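Local structure of transcriptional regulator, LacI family protein (Rhodococcus jostii, 3K9C) at residues G113-V118 with M151-L156; D119-L124 with A188-N193. The protein probably acts as a DNA-binding transcriptional regulator of the LacI family, with a periplasmic binding protein-like domain. One frame throughout, in Å; residues are numbered along the deposited sequence.

Contact 1 (G113-V118 with M151-L156); sequences GITLAV and MDRHGL
Met151, which meets Val118 across the contact, has a backbone oxygen held by two N-H groups. Leu156 N binds Met151 O at 2.9 Å, and His154 N binds it weakly. With Gly155 N bonded to Asp152 O, this makes a Schellman motif that ends helix 140-153, with Gly155 at positive phi. No hydrogen bond joins the two segments; they meet through side chains. Val118 carries most of the contact with its CG1 methyl, set anti to its backbone N (chi1 169°), which turns that branch towards Met151 and His154. That methyl lies 4.0 Å from Met151 SE, the selenium of a selenomethionine. CG1 also lies 4.2 Å from His154 ND1, obliquely to the ring. The imidazole is steadied by a hydrogen bond from ND1 to Ala150 O, one turn back. The contact joins helix 110-123 to the C-terminal end of helix 140-153 and the turn after it, on one face of the parallel sheet in the periplasmic binding protein-like fold. Helix 140-153 is the crossover of a beta-alpha-beta unit between strands 129-133 and 160-164. On the solvent side the Arg153 side chain crosses that of Thr115 at about a right angle. Thr115 CG2 sits at the guanidinium edge, 4.1 Å from Arg153 NH2. The Thr115 hydroxyl is instead hydrogen-bonded to Val111 O.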
ATOM      1  N   GLY B 113      11.227   8.039 -20.003  1.00 23.11           N
ATOM      2  CA  GLY B 113      10.101   7.181 -19.670  1.00 20.31           C
ATOM      3  C   GLY B 113       8.775   7.628 -20.247  1.00 21.00           C
ATOM      4  O   GLY B 113       8.051   6.842 -20.876  1.00 18.57           O
ATOM      5  N   ILE B 114       8.445   8.898 -20.045  1.00 20.82           N
ATOM      6  CA  ILE B 114       7.180   9.402 -20.544  1.00 21.53           C
ATOM      7  C   ILE B 114       7.205   9.462 -22.067  1.00 21.17           C
ATOM      8  O   ILE B 114       6.173   9.277 -22.714  1.00 22.02           O
ATOM      9  CB  ILE B 114       6.829  10.778 -19.892  1.00 23.26           C
ATOM     10  CG1 ILE B 114       5.363  11.113 -20.152  1.00 26.56           C
ATOM     11  CG2 ILE B 114       7.737  11.870 -20.417  1.00 24.13           C
ATOM     12  CD1 ILE B 114       4.692  11.816 -18.993  1.00 30.12           C
ATOM     13  N   THR B 115       8.384   9.684 -22.650  1.00 20.90           N
ATOM     14  CA  THR B 115       8.489   9.712 -24.109  1.00 20.46           C
ATOM     15  C   THR B 115       8.079   8.337 -24.652  1.00 21.39           C
ATOM     16  O   THR B 115       7.427   8.246 -25.694  1.00 22.56           O
ATOM     17  CB  THR B 115       9.930  10.052 -24.582  1.00 18.96           C
ATOM     18  OG1 THR B 115      10.335  11.302 -24.024  1.00 22.77           O
ATOM     19  CG2 THR B 115       9.989  10.167 -26.093  1.00 19.53           C
ATOM     20  N   LEU B 116       8.457   7.269 -23.943  1.00 21.49           N
ATOM     21  CA  LEU B 116       8.083   5.908 -24.359  1.00 20.92           C
ATOM     22  C   LEU B 116       6.562   5.774 -24.344  1.00 21.24           C
ATOM     23  O   LEU B 116       5.967   5.203 -25.259  1.00 19.70           O
ATOM     24  CB  LEU B 116       8.683   4.860 -23.409  1.00 22.76           C
ATOM     25  CG  LEU B 116      10.202   4.669 -23.419  1.00 25.00           C
ATOM     26  CD1 LEU B 116      10.602   3.715 -22.301  1.00 24.47           C
ATOM     27  CD2 LEU B 116      10.650   4.135 -24.784  1.00 23.30           C
ATOM     28  N   ALA B 117       5.944   6.289 -23.283  1.00 20.29           N
ATOM     29  CA  ALA B 117       4.490   6.253 -23.142  1.00 19.91           C
ATOM     30  C   ALA B 117       3.850   6.975 -24.328  1.00 18.95           C
ATOM     31  O   ALA B 117       2.943   6.448 -24.962  1.00 19.69           O
ATOM     32  CB  ALA B 117       4.069   6.923 -21.816  1.00 19.16           C
ATOM     33  N   VAL B 118       4.326   8.183 -24.627  1.00 20.45           N
ATOM     34  CA  VAL B 118       3.790   8.955 -25.750  1.00 21.41           C
ATOM     35  C   VAL B 118       4.040   8.271 -27.091  1.00 21.70           C
ATOM     36  O   VAL B 118       3.132   8.172 -27.910  1.00 22.92           O
ATOM     37  CB  VAL B 118       4.380  10.390 -25.809  1.00 20.59           C
ATOM     38  CG1 VAL B 118       4.003  11.057 -27.144  1.00 22.21           C
ATOM     39  CG2 VAL B 118       3.833  11.229 -24.651  1.00 21.35           C
HETATM   40  N   MSE B 151       5.133  15.258 -27.226  1.00 24.02           N
HETATM   41  CA  MSE B 151       3.959  15.580 -28.031  1.00 24.66           C
HETATM   42  C   MSE B 151       4.353  16.522 -29.177  1.00 25.83           C
HETATM   43  O   MSE B 151       3.869  16.394 -30.305  1.00 23.12           O
HETATM   44  CB  MSE B 151       2.862  16.222 -27.167  1.00 24.90           C
HETATM   45  CG  MSE B 151       2.137  15.265 -26.214  1.00 23.32           C
HETATM   46 SE   MSE B 151       1.171  13.885 -27.187  1.00 30.75          SE
HETATM   47  CE  MSE B 151      -0.440  14.892 -27.663  1.00 21.63           C
ATOM     48  N   ASP B 152       5.248  17.452 -28.876  1.00 27.99           N
ATOM     49  CA  ASP B 152       5.710  18.421 -29.856  1.00 32.34           C
ATOM     50  C   ASP B 152       6.497  17.732 -30.972  1.00 34.38           C
ATOM     51  O   ASP B 152       6.390  18.109 -32.140  1.00 35.44           O
ATOM     52  CB  ASP B 152       6.567  19.485 -29.161  1.00 32.28           C
ATOM     53  CG  ASP B 152       6.901  20.659 -30.067  1.00 35.64           C
ATOM     54  OD1 ASP B 152       6.072  21.021 -30.934  1.00 34.80           O
ATOM     55  OD2 ASP B 152       7.994  21.234 -29.891  1.00 37.06           O
ATOM     56  N   ARG B 153       7.267  16.708 -30.610  1.00 35.91           N
ATOM     57  CA  ARG B 153       8.060  15.964 -31.584  1.00 36.12           C
ATOM     58  C   ARG B 153       7.156  15.259 -32.593  1.00 35.57           C
ATOM     59  O   ARG B 153       7.560  15.019 -33.732  1.00 35.71           O
ATOM     60  CB  ARG B 153       8.938  14.924 -30.883  1.00 39.53           C
ATOM     61  CG  ARG B 153      10.418  15.031 -31.229  1.00 45.25           C
ATOM     62  CD  ARG B 153      11.193  13.786 -30.816  1.00 48.70           C
ATOM     63  NE  ARG B 153      11.068  13.488 -29.390  1.00 54.09           N
ATOM     64  CZ  ARG B 153      11.473  14.294 -28.413  1.00 56.03           C
ATOM     65  NH1 ARG B 153      12.034  15.468 -28.696  1.00 56.01           N
ATOM     66  NH2 ARG B 153      11.323  13.923 -27.148  1.00 55.63           N
ATOM     67  N   HIS B 154       5.941  14.915 -32.172  1.00 32.86           N
ATOM     68  CA  HIS B 154       4.995  14.248 -33.058  1.00 32.04           C
ATOM     69  C   HIS B 154       4.052  15.228 -33.747  1.00 31.36           C
ATOM     70  O   HIS B 154       3.123  14.810 -34.431  1.00 31.66           O
ATOM     71  CB  HIS B 154       4.151  13.216 -32.301  1.00 32.93           C
ATOM     72  CG  HIS B 154       4.890  11.963 -31.939  1.00 33.88           C
ATOM     73  ND1 HIS B 154       5.716  11.875 -30.840  1.00 33.60           N
ATOM     74  CD2 HIS B 154       4.927  10.749 -32.536  1.00 34.10           C
ATOM     75  CE1 HIS B 154       6.231  10.659 -30.773  1.00 33.09           C
ATOM     76  NE2 HIS B 154       5.768   9.956 -31.792  1.00 34.38           N
ATOM     77  N   GLY B 155       4.290  16.524 -33.564  1.00 31.13           N
ATOM     78  CA  GLY B 155       3.440  17.530 -34.183  1.00 30.79           C
ATOM     79  C   GLY B 155       2.063  17.610 -33.548  1.00 31.76           C
ATOM     80  O   GLY B 155       1.083  17.981 -34.202  1.00 32.52           O
ATOM     81  N   LEU B 156       1.987  17.285 -32.260  1.00 31.83           N
ATOM     82  CA  LEU B 156       0.715  17.285 -31.548  1.00 30.82           C
ATOM     83  C   LEU B 156       0.597  18.311 -30.412  1.00 30.94           C
ATOM     84  O   LEU B 156      -0.261  18.171 -29.537  1.00 31.74           O
ATOM     85  CB  LEU B 156       0.448  15.874 -31.002  1.00 30.24           C
ATOM     86  CG  LEU B 156       0.517  14.713 -32.008  1.00 29.46           C
ATOM     87  CD1 LEU B 156       0.242  13.389 -31.295  1.00 25.65           C
ATOM     88  CD2 LEU B 156      -0.504  14.929 -33.130  1.00 29.74           C
TER

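Contact 2 (D119-L124 with A188-N193); sequences DHLTEL and AVVAFN
Ala188 begins the strand with its CB pointing at the helix, and both methyls of Leu121 rest on it. Leu121 CD2 and Ala188 CB are 3.8 Å apart, and Leu121 CD1 is equally near that CB. The single methyl of Ala188 thus meets the forked end of the leucine. Val189 points away from the helix, so the strand offers Leu121 every second residue. Val190 turns back toward it. Its CG2 methyl comes within 3.6 Å of Leu121 CD1, and the two side chains cross at a slant. The valine holds CG1 anti to its own backbone N (chi1 176°), which leaves CG2 on the other branch as the one that meets the leucine. CD1 therefore bridges Ala188 and Val190, while CD2 reaches Ala188 alone. All three side chains are buried, and the contact is wholly apolar. Past Val190 the chain leaves the helix behind. Asn193 is the N-cap of helix 194-206, where its OD1 accepts a hydrogen bond from Cys196 N. In the parallel sheet of this Rossmann-like subdomain, strand 188-191 lies between strands 129-133 and 216-218 and is bonded to both through its backbone. Helix 110-123 lies over one face, where Leu121 also touches Ile129 and Val190 also meets Ile114 and Ala117. On the other face Ala191 packs against Cys196 and Ala197 of helix 194-206.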
ATOM      1  N   ASP B 119       5.262   7.794 -27.318  1.00 23.52           N
ATOM      2  CA  ASP B 119       5.563   7.112 -28.577  1.00 24.82           C
ATOM      3  C   ASP B 119       4.614   5.929 -28.768  1.00 25.08           C
ATOM      4  O   ASP B 119       4.074   5.719 -29.855  1.00 26.64           O
ATOM      5  CB  ASP B 119       7.010   6.616 -28.600  1.00 26.15           C
ATOM      6  CG  ASP B 119       8.017   7.750 -28.644  1.00 27.65           C
ATOM      7  OD1 ASP B 119       7.630   8.888 -28.978  1.00 28.63           O
ATOM      8  OD2 ASP B 119       9.207   7.499 -28.354  1.00 32.99           O
ATOM      9  N   HIS B 120       4.408   5.164 -27.699  1.00 22.94           N
ATOM     10  CA  HIS B 120       3.516   4.012 -27.743  1.00 21.68           C
ATOM     11  C   HIS B 120       2.106   4.421 -28.159  1.00 20.40           C
ATOM     12  O   HIS B 120       1.490   3.774 -29.008  1.00 21.96           O
ATOM     13  CB  HIS B 120       3.483   3.326 -26.368  1.00 22.38           C
ATOM     14  CG  HIS B 120       2.418   2.284 -26.233  1.00 22.66           C
ATOM     15  ND1 HIS B 120       2.384   1.150 -27.013  1.00 23.19           N
ATOM     16  CD2 HIS B 120       1.347   2.209 -25.412  1.00 23.55           C
ATOM     17  CE1 HIS B 120       1.335   0.420 -26.677  1.00 24.38           C
ATOM     18  NE2 HIS B 120       0.688   1.042 -25.708  1.00 24.77           N
ATOM     19  N   LEU B 121       1.596   5.495 -27.558  1.00 21.74           N
ATOM     20  CA  LEU B 121       0.248   5.974 -27.864  1.00 20.71           C
ATOM     21  C   LEU B 121       0.097   6.577 -29.263  1.00 20.61           C
ATOM     22  O   LEU B 121      -0.903   6.342 -29.937  1.00 21.20           O
ATOM     23  CB  LEU B 121      -0.206   6.991 -26.812  1.00 20.36           C
ATOM     24  CG  LEU B 121      -0.459   6.400 -25.419  1.00 18.20           C
ATOM     25  CD1 LEU B 121      -0.618   7.532 -24.409  1.00 17.57           C
ATOM     26  CD2 LEU B 121      -1.696   5.493 -25.452  1.00 15.76           C
ATOM     27  N   THR B 122       1.070   7.359 -29.709  1.00 22.00           N
ATOM     28  CA  THR B 122       0.958   7.936 -31.038  1.00 23.77           C
ATOM     29  C   THR B 122       1.069   6.789 -32.058  1.00 26.31           C
ATOM     30  O   THR B 122       0.336   6.761 -33.052  1.00 24.82           O
ATOM     31  CB  THR B 122       2.036   9.040 -31.265  1.00 23.09           C
ATOM     32  OG1 THR B 122       3.342   8.507 -31.020  1.00 23.93           O
ATOM     33  CG2 THR B 122       1.800  10.225 -30.297  1.00 22.37           C
ATOM     34  N   GLU B 123       1.941   5.814 -31.784  1.00 27.01           N
ATOM     35  CA  GLU B 123       2.094   4.671 -32.685  1.00 29.34           C
ATOM     36  C   GLU B 123       0.777   3.916 -32.829  1.00 28.82           C
ATOM     37  O   GLU B 123       0.538   3.281 -33.855  1.00 30.87           O
ATOM     38  CB  GLU B 123       3.176   3.707 -32.183  1.00 33.26           C
ATOM     39  CG  GLU B 123       3.484   2.569 -33.165  1.00 38.47           C
ATOM     40  CD  GLU B 123       4.468   1.540 -32.613  1.00 42.25           C
ATOM     41  OE1 GLU B 123       5.631   1.907 -32.328  1.00 43.97           O
ATOM     42  OE2 GLU B 123       4.078   0.363 -32.462  1.00 41.11           O
ATOM     43  N   LEU B 124      -0.070   3.974 -31.799  1.00 27.69           N
ATOM     44  CA  LEU B 124      -1.376   3.307 -31.840  1.00 25.12           C
ATOM     45  C   LEU B 124      -2.418   4.238 -32.462  1.00 25.24           C
ATOM     46  O   LEU B 124      -3.614   3.929 -32.492  1.00 23.23           O
ATOM     47  CB  LEU B 124      -1.825   2.877 -30.431  1.00 24.26           C
ATOM     48  CG  LEU B 124      -1.293   1.536 -29.896  1.00 24.15           C
ATOM     49  CD1 LEU B 124      -1.566   1.415 -28.390  1.00 21.66           C
ATOM     50  CD2 LEU B 124      -1.956   0.384 -30.655  1.00 24.44           C
ATOM     51  N   ALA B 188      -6.517   9.250 -25.029  1.00 24.52           N
ATOM     52  CA  ALA B 188      -5.479   8.542 -24.281  1.00 23.32           C
ATOM     53  C   ALA B 188      -5.021   9.447 -23.156  1.00 22.87           C
ATOM     54  O   ALA B 188      -5.036  10.674 -23.280  1.00 22.29           O
ATOM     55  CB  ALA B 188      -4.308   8.186 -25.180  1.00 22.06           C
ATOM     56  N   VAL B 189      -4.619   8.837 -22.053  1.00 21.63           N
ATOM     57  CA  VAL B 189      -4.189   9.590 -20.901  1.00 20.40           C
ATOM     58  C   VAL B 189      -2.989   8.934 -20.253  1.00 19.69           C
ATOM     59  O   VAL B 189      -3.011   7.743 -19.989  1.00 20.05           O
ATOM     60  CB  VAL B 189      -5.320   9.657 -19.858  1.00 22.04           C
ATOM     61  CG1 VAL B 189      -4.876  10.477 -18.664  1.00 22.73           C
ATOM     62  CG2 VAL B 189      -6.584  10.228 -20.496  1.00 24.55           C
ATOM     63  N   VAL B 190      -1.948   9.715 -20.003  1.00 17.61           N
ATOM     64  CA  VAL B 190      -0.756   9.214 -19.338  1.00 17.39           C
ATOM     65  C   VAL B 190      -0.801   9.778 -17.916  1.00 17.19           C
ATOM     66  O   VAL B 190      -0.698  10.988 -17.718  1.00 18.16           O
ATOM     67  CB  VAL B 190       0.547   9.688 -20.052  1.00 19.63           C
ATOM     68  CG1 VAL B 190       1.766   9.229 -19.274  1.00 19.18           C
ATOM     69  CG2 VAL B 190       0.606   9.132 -21.471  1.00 20.41           C
ATOM     70  N   ALA B 191      -0.986   8.903 -16.934  1.00 16.87           N
ATOM     71  CA  ALA B 191      -1.054   9.320 -15.537  1.00 17.57           C
ATOM     72  C   ALA B 191       0.343   9.450 -14.944  1.00 18.34           C
ATOM     73  O   ALA B 191       1.277   8.809 -15.412  1.00 18.09           O
ATOM     74  CB  ALA B 191      -1.878   8.322 -14.733  1.00 17.24           C
ATOM     75  N   PHE B 192       0.479  10.273 -13.903  1.00 17.90           N
ATOM     76  CA  PHE B 192       1.782  10.481 -13.266  1.00 18.20           C
ATOM     77  C   PHE B 192       2.378   9.159 -12.791  1.00 18.92           C
ATOM     78  O   PHE B 192       3.544   8.878 -13.049  1.00 19.44           O
ATOM     79  CB  PHE B 192       1.665  11.441 -12.078  1.00 16.73           C
ATOM     80  CG  PHE B 192       2.957  11.639 -11.346  1.00 16.51           C
ATOM     81  CD1 PHE B 192       4.042  12.234 -11.979  1.00 17.69           C
ATOM     82  CD2 PHE B 192       3.101  11.202 -10.036  1.00 18.71           C
ATOM     83  CE1 PHE B 192       5.253  12.389 -11.315  1.00 19.10           C
ATOM     84  CE2 PHE B 192       4.312  11.355  -9.362  1.00 21.02           C
ATOM     85  CZ  PHE B 192       5.390  11.948 -10.003  1.00 18.46           C
ATOM     86  N   ASN B 193       1.578   8.367 -12.078  1.00 19.44           N
ATOM     87  CA  ASN B 193       2.014   7.056 -11.602  1.00 20.00           C
ATOM     88  C   ASN B 193       0.844   6.065 -11.583  1.00 19.79           C
ATOM     89  O   ASN B 193      -0.300   6.446 -11.832  1.00 20.36           O
ATOM     90  CB  ASN B 193       2.693   7.155 -10.210  1.00 19.40           C
ATOM     91  CG  ASN B 193       1.724   7.496  -9.064  1.00 17.73           C
ATOM     92  OD1 ASN B 193       0.509   7.537  -9.224  1.00 20.10           O
ATOM     93  ND2 ASN B 193       2.287   7.725  -7.891  1.00 19.20           N
TER

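How the contacts relate
Going from the N terminus, helix 110-123 supplies 113-118 and nearly all of 119-124, the first segments of the two contacts. Contact 1 closes a loop of 32 residues that takes in strand 129-133 and returns along helix 140-153. Contact 2 closes a longer loop of 63 residues, running on through strand 160-164 and helix 169-181 to strand 188-191. The segments alternate along the chain, so the two loops cross and neither nests in the other. Their centres are 8 Å apart, and they touch directly: Leu156 CD1 lies 3.7 Å from Thr122 CG2, and Ile114 CD1 lies 3.9 Å from Val190 CG1. Helix 110-123 is thereby tied to a neighbouring helix and to the sheet beneath.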